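Local coordinates for protein glycosyl hydrolase BlGH5_18 (Bifidobacterium longum subsp. infantis, PDB 7LQX) that probably hydrolyses glycosidic bonds in N-glycans, most likely the core beta-mannosidic linkage, as a subfamily 18 member of glycoside hydrolase family 5, at residues V277-N282 / P290-D295; T296-A301 / Q352-K357. One frame throughout, in Å; residues are numbered along the deposited sequence. Where two conformers were deposited one is given.

Interaction 1: V277-N282 / P290-D295; sequences VGAPQN and PEFCRD
Phe292 reaches out from helix 289-300 and lays its ring obliquely against the backbone of Gly278 and the methyl of Ala279. The torsion that does this is chi1 of 173°: CG stands anti to the backbone N, beside the carbonyl carbon, which carries the phenyl group away from its own helix into the loop. Two neighbouring ring carbons do most of the touching. Phe292 CE2 comes to 3.3 Å from Gly278 O. Next to it on the ring, Phe292 CD2 sits 3.7 Å from Ala279 CB. With Ala279 and Phe292 CA atoms 6.9 Å apart, a ring and a methyl are enough to bridge the two backbones. Ile343 of helix 342-354 packs beside the contact, touching Ala279 and Cys293.

Past Ala279 the fit gives out. Gln281 and Asn282 do not meet 290-295: Gln281 rests on Thr289 at the start of the helix and on Ala330, and the exposed Asn282 lies by Phe236 and Phe327. On the helix, Glu291 and Asp295 lie exposed and take no part, and Arg294 turns instead to a salt bridge with Glu349.

The loop leaves strand 272-277, the seventh of the (beta/alpha)8 barrel, whose C-terminal end bears the catalytic nucleophile in family 5 enzymes. No hydrogen bond joins 277-282 to 290-295, so the join depends on shape: the ring offers Gly278 O only C-H groups, at best weak electrostatic partners. Since all three touching residues are buried, what holds here is probably van der Waals fit and exclusion of water.

Interaction 2: T296-A301 / Q352-K357; sequences TIAKAA and QEYRDK
The chains come nearest at Ala301 and Tyr354, with 7.8 Å between their CA atoms, and a type I turn runs from Tyr354 to Lys357. Tyr354 carries the whole contact. Its CG is anti to the carbonyl carbon (chi1 -74°), which sends the ring across to the other helix. Ala301, Ala298 and Ile297 all approach obliquely from one side of that ring. Ala301 CB lies 3.5 Å from Tyr354 CE1 and close to CD1; Ile297 CG2 sits more loosely, 4.3 Å from Tyr354 CD2. At the far end, Tyr354 OH lies 3.5 Å from Ala298 CB. A water then ties these two residues, donating to Ala298 O at 2.8 Å and lying 2.7 Å from Tyr354 OH. Within 352-357, Arg355 NH1 bonds Gln352 OE1 almost straight (176°), from above the amide's carbonyl plane, and Arg355 NH2 reaches Gly59 O.

Trading Tyr354 for an alanine would probably open a gap beside Ala301 and cost the water its phenol partner.

Helices following strands seven and eight of the barrel are thus joined by apolar methyl-to-ring contact; no direct hydrogen bond links the two segments, and the polar connection from Tyr354 OH to Ala298 O is water-mediated.

Helix 289-300 serves both contacts in turn: its first half meets the loop after strand 272-277 in interaction 1, its last turn meets helix 342-354 in interaction 2. The centres lie about 14 Å apart. Interaction 1 is buried, with no hydrogen bond between its segments, and joins a helix to the loop that precedes it; interaction 2 is only partly buried and links neighbouring helices of the barrel's outer layer, far apart in sequence. Each rests on one aromatic ring against alanine, but the phenylalanine offers carbon alone, whereas the tyrosine adds a hydroxyl and a bridging water. The two contacts meet directly where Val277 CG2 packs 3.9 Å from Thr296 CG2.

Interaction 1: V277-N282 / P290-D295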
ATOM      1  N   VAL A 277      26.239  -1.983   3.951  0.56  6.85           N
ATOM      2  CA  VAL A 277      27.096  -2.939   3.265  0.56  7.59           C
ATOM      3  C   VAL A 277      26.661  -4.311   3.743  0.56  6.55           C
ATOM      4  O   VAL A 277      26.501  -4.531   4.947  0.56  8.79           O
ATOM      5  CB  VAL A 277      28.588  -2.668   3.529  0.56  9.58           C
ATOM      6  CG1 VAL A 277      28.838  -2.561   5.008  0.56  9.23           C
ATOM      7  CG2 VAL A 277      29.448  -3.753   2.890  0.56  9.17           C
ATOM      8  N   GLY A 278      26.421  -5.220   2.807  1.00  7.25           N
ATOM      9  CA  GLY A 278      26.032  -6.579   3.124  1.00  7.14           C
ATOM     10  C   GLY A 278      26.784  -7.568   2.259  1.00  7.65           C
ATOM     11  O   GLY A 278      27.535  -7.187   1.364  1.00  8.00           O
ATOM     12  N   ALA A 279      26.567  -8.855   2.539  1.00  7.41           N
ATOM     13  CA  ALA A 279      27.290  -9.946   1.885  1.00  7.23           C
ATOM     14  C   ALA A 279      26.277 -10.804   1.140  1.00  7.47           C
ATOM     15  O   ALA A 279      25.861 -11.861   1.637  1.00  8.00           O
ATOM     16  CB  ALA A 279      28.059 -10.775   2.911  1.00  7.29           C
ATOM     17  N   PRO A 280      25.863 -10.394  -0.058  1.00  6.69           N
ATOM     18  CA  PRO A 280      24.673 -11.004  -0.677  1.00  7.70           C
ATOM     19  C   PRO A 280      24.950 -12.373  -1.287  1.00  7.62           C
ATOM     20  O   PRO A 280      25.810 -12.529  -2.159  1.00  8.46           O
ATOM     21  CB  PRO A 280      24.272  -9.986  -1.754  1.00  8.12           C
ATOM     22  CG  PRO A 280      25.558  -9.321  -2.101  1.00  8.74           C
ATOM     23  CD  PRO A 280      26.335  -9.223  -0.819  1.00  8.10           C
ATOM     24  N   GLN A 281      24.154 -13.359  -0.877  1.00  7.83           N
ATOM     25  CA  GLN A 281      24.384 -14.740  -1.292  1.00  8.45           C
ATOM     26  C   GLN A 281      23.773 -15.082  -2.639  1.00  8.55           C
ATOM     27  O   GLN A 281      23.832 -16.249  -3.034  1.00 11.35           O
ATOM     28  CB  GLN A 281      23.945 -15.715  -0.194  1.00 10.28           C
ATOM     29  CG  GLN A 281      24.905 -15.645   0.989  1.00  9.24           C
ATOM     30  CD  GLN A 281      24.417 -16.346   2.231  1.00 10.49           C
ATOM     31  OE1 GLN A 281      24.610 -15.856   3.343  1.00 11.94           O
ATOM     32  NE2 GLN A 281      23.789 -17.495   2.055  1.00 11.68           N
ATOM     33  N   ASN A 282      23.205 -14.122  -3.369  1.00  9.22           N
ATOM     34  CA  ASN A 282      22.933 -14.360  -4.783  1.00  9.36           C
ATOM     35  C   ASN A 282      24.214 -14.357  -5.605  1.00 11.79           C
ATOM     36  O   ASN A 282      24.223 -14.893  -6.717  1.00 13.00           O
ATOM     37  CB  ASN A 282      21.906 -13.368  -5.341  1.00 10.98           C
ATOM     38  CG  ASN A 282      22.286 -11.911  -5.128  1.00 11.28           C
ATOM     39  OD1 ASN A 282      23.255 -11.587  -4.444  1.00 10.30           O
ATOM     40  ND2 ASN A 282      21.500 -11.019  -5.715  1.00 13.08           N
ATOM     41  N   PRO A 290      32.080 -14.217   6.016  1.00  9.43           N
ATOM     42  CA  PRO A 290      32.914 -13.583   7.059  1.00 11.29           C
ATOM     43  C   PRO A 290      34.168 -12.943   6.488  1.00 10.76           C
ATOM     44  O   PRO A 290      34.539 -11.831   6.890  1.00 10.34           O
ATOM     45  CB  PRO A 290      33.208 -14.734   8.033  1.00 10.14           C
ATOM     46  CG  PRO A 290      32.045 -15.699   7.820  1.00 11.74           C
ATOM     47  CD  PRO A 290      31.783 -15.628   6.337  1.00 10.33           C
ATOM     48  N   GLU A 291      34.839 -13.627   5.556  1.00 10.65           N
ATOM     49  CA  GLU A 291      36.040 -13.071   4.939  1.00 11.46           C
ATOM     50  C   GLU A 291      35.707 -11.862   4.078  1.00  9.67           C
ATOM     51  O   GLU A 291      36.463 -10.884   4.054  1.00 10.31           O
ATOM     52  CB  GLU A 291      36.737 -14.137   4.093  1.00 14.16           C
ATOM     53  CG  GLU A 291      37.437 -15.215   4.903  1.00 31.75           C
ATOM     54  CD  GLU A 291      37.668 -16.489   4.109  1.00 44.68           C
ATOM     55  OE1 GLU A 291      38.086 -16.395   2.935  1.00 44.70           O
ATOM     56  OE2 GLU A 291      37.420 -17.585   4.657  1.00 43.70           O
ATOM     57  N   PHE A 292      34.594 -11.917   3.351  1.00  9.63           N
ATOM     58  CA  PHE A 292      34.153 -10.761   2.587  1.00 10.41           C
ATOM     59  C   PHE A 292      33.936  -9.558   3.495  1.00  8.95           C
ATOM     60  O   PHE A 292      34.307  -8.431   3.147  1.00  8.50           O
ATOM     61  CB  PHE A 292      32.859 -11.102   1.853  1.00  9.50           C
ATOM     62  CG  PHE A 292      32.237  -9.926   1.182  1.00  8.03           C
ATOM     63  CD1 PHE A 292      32.653  -9.541  -0.081  1.00  9.39           C
ATOM     64  CD2 PHE A 292      31.264  -9.183   1.818  1.00  7.75           C
ATOM     65  CE1 PHE A 292      32.088  -8.452  -0.703  1.00  8.66           C
ATOM     66  CE2 PHE A 292      30.712  -8.090   1.208  1.00  8.10           C
ATOM     67  CZ  PHE A 292      31.130  -7.720  -0.056  1.00  7.57           C
ATOM     68  N   CYS A 293      33.325  -9.781   4.658  1.00  8.38           N
ATOM     69  CA  CYS A 293      33.077  -8.706   5.612  1.00  8.16           C
ATOM     70  C   CYS A 293      34.386  -8.091   6.087  1.00  9.49           C
ATOM     71  O   CYS A 293      34.571  -6.870   6.024  1.00  9.11           O
ATOM     72  CB  CYS A 293      32.269  -9.278   6.778  1.00  9.00           C
ATOM     73  SG  CYS A 293      32.024  -8.185   8.190  1.00  9.84           S
ATOM     74  N   ARG A 294      35.318  -8.930   6.540  1.00  8.03           N
ATOM     75  CA  ARG A 294      36.583  -8.414   7.039  1.00  9.81           C
ATOM     76  C   ARG A 294      37.343  -7.666   5.949  1.00 10.37           C
ATOM     77  O   ARG A 294      37.851  -6.563   6.177  1.00 10.75           O
ATOM     78  CB  ARG A 294      37.441  -9.550   7.585  1.00 10.99           C
ATOM     79  CG  ARG A 294      36.860 -10.256   8.792  1.00 14.68           C
ATOM     80  CD  ARG A 294      37.886 -11.210   9.411  1.00 16.96           C
ATOM     81  NE  ARG A 294      37.323 -12.014  10.493  1.00 21.94           N
ATOM     82  CZ  ARG A 294      36.796 -13.225  10.336  1.00 29.65           C
ATOM     83  NH1 ARG A 294      36.770 -13.796   9.139  1.00 24.74           N
ATOM     84  NH2 ARG A 294      36.300 -13.870  11.383  1.00 33.28           N
ATOM     85  N   ASP A 295      37.459  -8.264   4.760  1.00  9.40           N
ATOM     86  CA  ASP A 295      38.248  -7.644   3.700  1.00  9.17           C
ATOM     87  C   ASP A 295      37.601  -6.359   3.203  1.00  8.31           C
ATOM     88  O   ASP A 295      38.291  -5.370   2.930  1.00  8.33           O
ATOM     89  CB  ASP A 295      38.401  -8.624   2.535  1.00 10.96           C
ATOM     90  CG  ASP A 295      39.398  -9.729   2.817  1.00 15.22           C
ATOM     91  OD1 ASP A 295      40.169  -9.634   3.797  1.00 16.85           O
ATOM     92  OD2 ASP A 295      39.413 -10.700   2.035  1.00 17.70           O
TER

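Interaction 2: T296-A301 / Q352-K357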
ATOM      1  N   THR A 296      36.274  -6.357   3.069  1.00  8.11           N
ATOM      2  CA  THR A 296      35.583  -5.150   2.628  1.00  7.19           C
ATOM      3  C   THR A 296      35.814  -4.001   3.595  1.00  8.55           C
ATOM      4  O   THR A 296      36.053  -2.865   3.172  1.00  7.86           O
ATOM      5  CB  THR A 296      34.089  -5.425   2.469  1.00  8.02           C
ATOM      6  OG1 THR A 296      33.893  -6.299   1.353  1.00  8.27           O
ATOM      7  CG2 THR A 296      33.308  -4.147   2.225  1.00  7.44           C
ATOM      8  N   ILE A 297      35.749  -4.276   4.897  1.00  7.69           N
ATOM      9  CA  ILE A 297      35.926  -3.224   5.891  1.00  8.93           C
ATOM     10  C   ILE A 297      37.376  -2.773   5.955  1.00  9.24           C
ATOM     11  O   ILE A 297      37.655  -1.571   6.017  1.00  9.59           O
ATOM     12  CB  ILE A 297      35.381  -3.674   7.258  1.00  9.35           C
ATOM     13  CG1 ILE A 297      33.860  -3.810   7.167  1.00  9.89           C
ATOM     14  CG2 ILE A 297      35.779  -2.679   8.341  1.00 11.37           C
ATOM     15  CD1 ILE A 297      33.242  -4.542   8.336  1.00 10.87           C
ATOM     16  N   ALA A 298      38.320  -3.710   5.924  1.00  8.47           N
ATOM     17  CA  ALA A 298      39.724  -3.313   5.936  1.00  9.73           C
ATOM     18  C   ALA A 298      40.054  -2.423   4.747  1.00 10.72           C
ATOM     19  O   ALA A 298      40.848  -1.482   4.864  1.00 11.35           O
ATOM     20  CB  ALA A 298      40.615  -4.549   5.939  1.00 11.86           C
ATOM     21  N   LYS A 299      39.462  -2.702   3.586  1.00  8.47           N
ATOM     22  CA  LYS A 299      39.672  -1.831   2.435  1.00  8.17           C
ATOM     23  C   LYS A 299      38.956  -0.499   2.617  1.00  9.02           C
ATOM     24  O   LYS A 299      39.542   0.564   2.390  1.00  8.35           O
ATOM     25  CB  LYS A 299      39.242  -2.529   1.143  1.00  8.84           C
ATOM     26  CG  LYS A 299      40.222  -3.625   0.693  1.00  9.68           C
ATOM     27  CD  LYS A 299      39.882  -4.193  -0.679  1.00  9.19           C
ATOM     28  CE  LYS A 299      40.846  -5.260  -1.114  1.00 10.87           C
ATOM     29  NZ  LYS A 299      40.720  -5.526  -2.584  1.00 12.67           N
ATOM     30  N   ALA A 300      37.687  -0.526   3.027  1.00  7.80           N
ATOM     31  CA  ALA A 300      36.948   0.722   3.191  1.00  8.65           C
ATOM     32  C   ALA A 300      37.656   1.671   4.155  1.00  8.20           C
ATOM     33  O   ALA A 300      37.645   2.892   3.951  1.00  8.64           O
ATOM     34  CB  ALA A 300      35.519   0.437   3.659  1.00  8.49           C
ATOM     35  N   ALA A 301      38.274   1.136   5.204  1.00  8.12           N
ATOM     36  CA  ALA A 301      38.969   1.960   6.183  1.00  8.23           C
ATOM     37  C   ALA A 301      40.181   2.664   5.593  1.00  8.73           C
ATOM     38  O   ALA A 301      40.770   3.518   6.269  1.00  9.28           O
ATOM     39  CB  ALA A 301      39.377   1.111   7.387  1.00 12.05           C
ATOM     40  N   GLN A 352      35.889  -3.840  16.765  1.00 11.23           N
ATOM     41  CA  GLN A 352      36.911  -3.744  17.798  1.00 14.22           C
ATOM     42  C   GLN A 352      38.233  -3.246  17.223  1.00 12.18           C
ATOM     43  O   GLN A 352      38.947  -2.472  17.872  1.00 14.97           O
ATOM     44  CB  GLN A 352      37.092  -5.104  18.475  1.00 16.08           C
ATOM     45  CG  GLN A 352      37.899  -5.036  19.768  1.00 24.22           C
ATOM     46  CD  GLN A 352      37.076  -4.537  20.948  1.00 41.37           C
ATOM     47  OE1 GLN A 352      35.844  -4.569  20.920  1.00 42.47           O
ATOM     48  NE2 GLN A 352      37.757  -4.076  21.991  1.00 53.21           N
ATOM     49  N   GLU A 353      38.578  -3.672  16.007  1.00 12.39           N
ATOM     50  CA  GLU A 353      39.851  -3.273  15.415  1.00 15.41           C
ATOM     51  C   GLU A 353      39.839  -1.817  14.958  1.00 13.03           C
ATOM     52  O   GLU A 353      40.862  -1.127  15.055  1.00 13.76           O
ATOM     53  CB  GLU A 353      40.180  -4.191  14.234  1.00 15.80           C
ATOM     54  CG  GLU A 353      41.511  -3.900  13.564  1.00 23.32           C
ATOM     55  CD  GLU A 353      41.861  -4.913  12.488  1.00 43.00           C
ATOM     56  OE1 GLU A 353      42.854  -4.690  11.763  1.00 49.04           O
ATOM     57  OE2 GLU A 353      41.144  -5.930  12.367  1.00 45.95           O
ATOM     58  N   TYR A 354      38.705  -1.327  14.453  1.00 10.77           N
ATOM     59  CA  TYR A 354      38.686  -0.055  13.745  1.00 11.39           C
ATOM     60  C   TYR A 354      37.996   1.091  14.473  1.00 11.68           C
ATOM     61  O   TYR A 354      38.226   2.245  14.103  1.00 11.42           O
ATOM     62  CB  TYR A 354      38.062  -0.213  12.344  1.00 10.51           C
ATOM     63  CG  TYR A 354      38.998  -0.912  11.394  1.00 11.06           C
ATOM     64  CD1 TYR A 354      39.985  -0.214  10.713  1.00 12.67           C
ATOM     65  CD2 TYR A 354      38.928  -2.279  11.210  1.00 14.90           C
ATOM     66  CE1 TYR A 354      40.864  -0.869   9.868  1.00 13.68           C
ATOM     67  CE2 TYR A 354      39.804  -2.935  10.370  1.00 17.35           C
ATOM     68  CZ  TYR A 354      40.765  -2.222   9.697  1.00 17.44           C
ATOM     69  OH  TYR A 354      41.638  -2.869   8.858  1.00 20.81           O
ATOM     70  N   ARG A 355      37.191   0.831  15.505  1.00 11.26           N
ATOM     71  CA  ARG A 355      36.390   1.928  16.044  1.00 10.98           C
ATOM     72  C   ARG A 355      37.260   3.052  16.600  1.00 13.59           C
ATOM     73  O   ARG A 355      36.869   4.223  16.530  1.00 13.51           O
ATOM     74  CB  ARG A 355      35.384   1.460  17.097  1.00 13.62           C
ATOM     75  CG  ARG A 355      35.940   0.936  18.392  1.00 15.68           C
ATOM     76  CD  ARG A 355      34.821   0.766  19.444  1.00 16.64           C
ATOM     77  NE  ARG A 355      33.912  -0.345  19.167  1.00 18.98           N
ATOM     78  CZ  ARG A 355      34.141  -1.602  19.543  1.00 21.54           C
ATOM     79  NH1 ARG A 355      35.257  -1.902  20.193  1.00 23.60           N
ATOM     80  NH2 ARG A 355      33.264  -2.558  19.267  1.00 17.62           N
ATOM     81  N   ASP A 356      38.428   2.722  17.153  1.00 10.33           N
ATOM     82  CA  ASP A 356      39.316   3.712  17.749  1.00 12.58           C
ATOM     83  C   ASP A 356      40.608   3.902  16.968  1.00 11.24           C
ATOM     84  O   ASP A 356      41.506   4.603  17.442  1.00 13.64           O
ATOM     85  CB  ASP A 356      39.658   3.326  19.191  1.00 16.85           C
ATOM     86  CG  ASP A 356      38.431   3.124  20.036  1.00 28.42           C
ATOM     87  OD1 ASP A 356      37.499   3.948  19.923  1.00 28.84           O
ATOM     88  OD2 ASP A 356      38.394   2.135  20.798  1.00 39.95           O
ATOM     89  N   LYS A 357      40.716   3.326  15.790  0.52 11.01           N
ATOM     90  CA  LYS A 357      41.959   3.421  15.033  0.52 11.76           C
ATOM     91  C   LYS A 357      42.060   4.788  14.360  0.52 10.87           C
ATOM     92  O   LYS A 357      41.075   5.282  13.807  0.52 11.32           O
ATOM     93  CB  LYS A 357      41.997   2.329  13.963  0.52 11.72           C
ATOM     94  CG  LYS A 357      43.330   2.223  13.234  0.52 13.57           C
ATOM     95  CD  LYS A 357      43.295   1.171  12.120  0.52 16.08           C
ATOM     96  CE  LYS A 357      43.041  -0.231  12.659  0.52 16.43           C
ATOM     97  NZ  LYS A 357      44.083  -0.673  13.628  0.52 16.57           N
TER
HETATM   98  O   HOH W   1      42.756  -1.392   6.880  1.00 22.86           O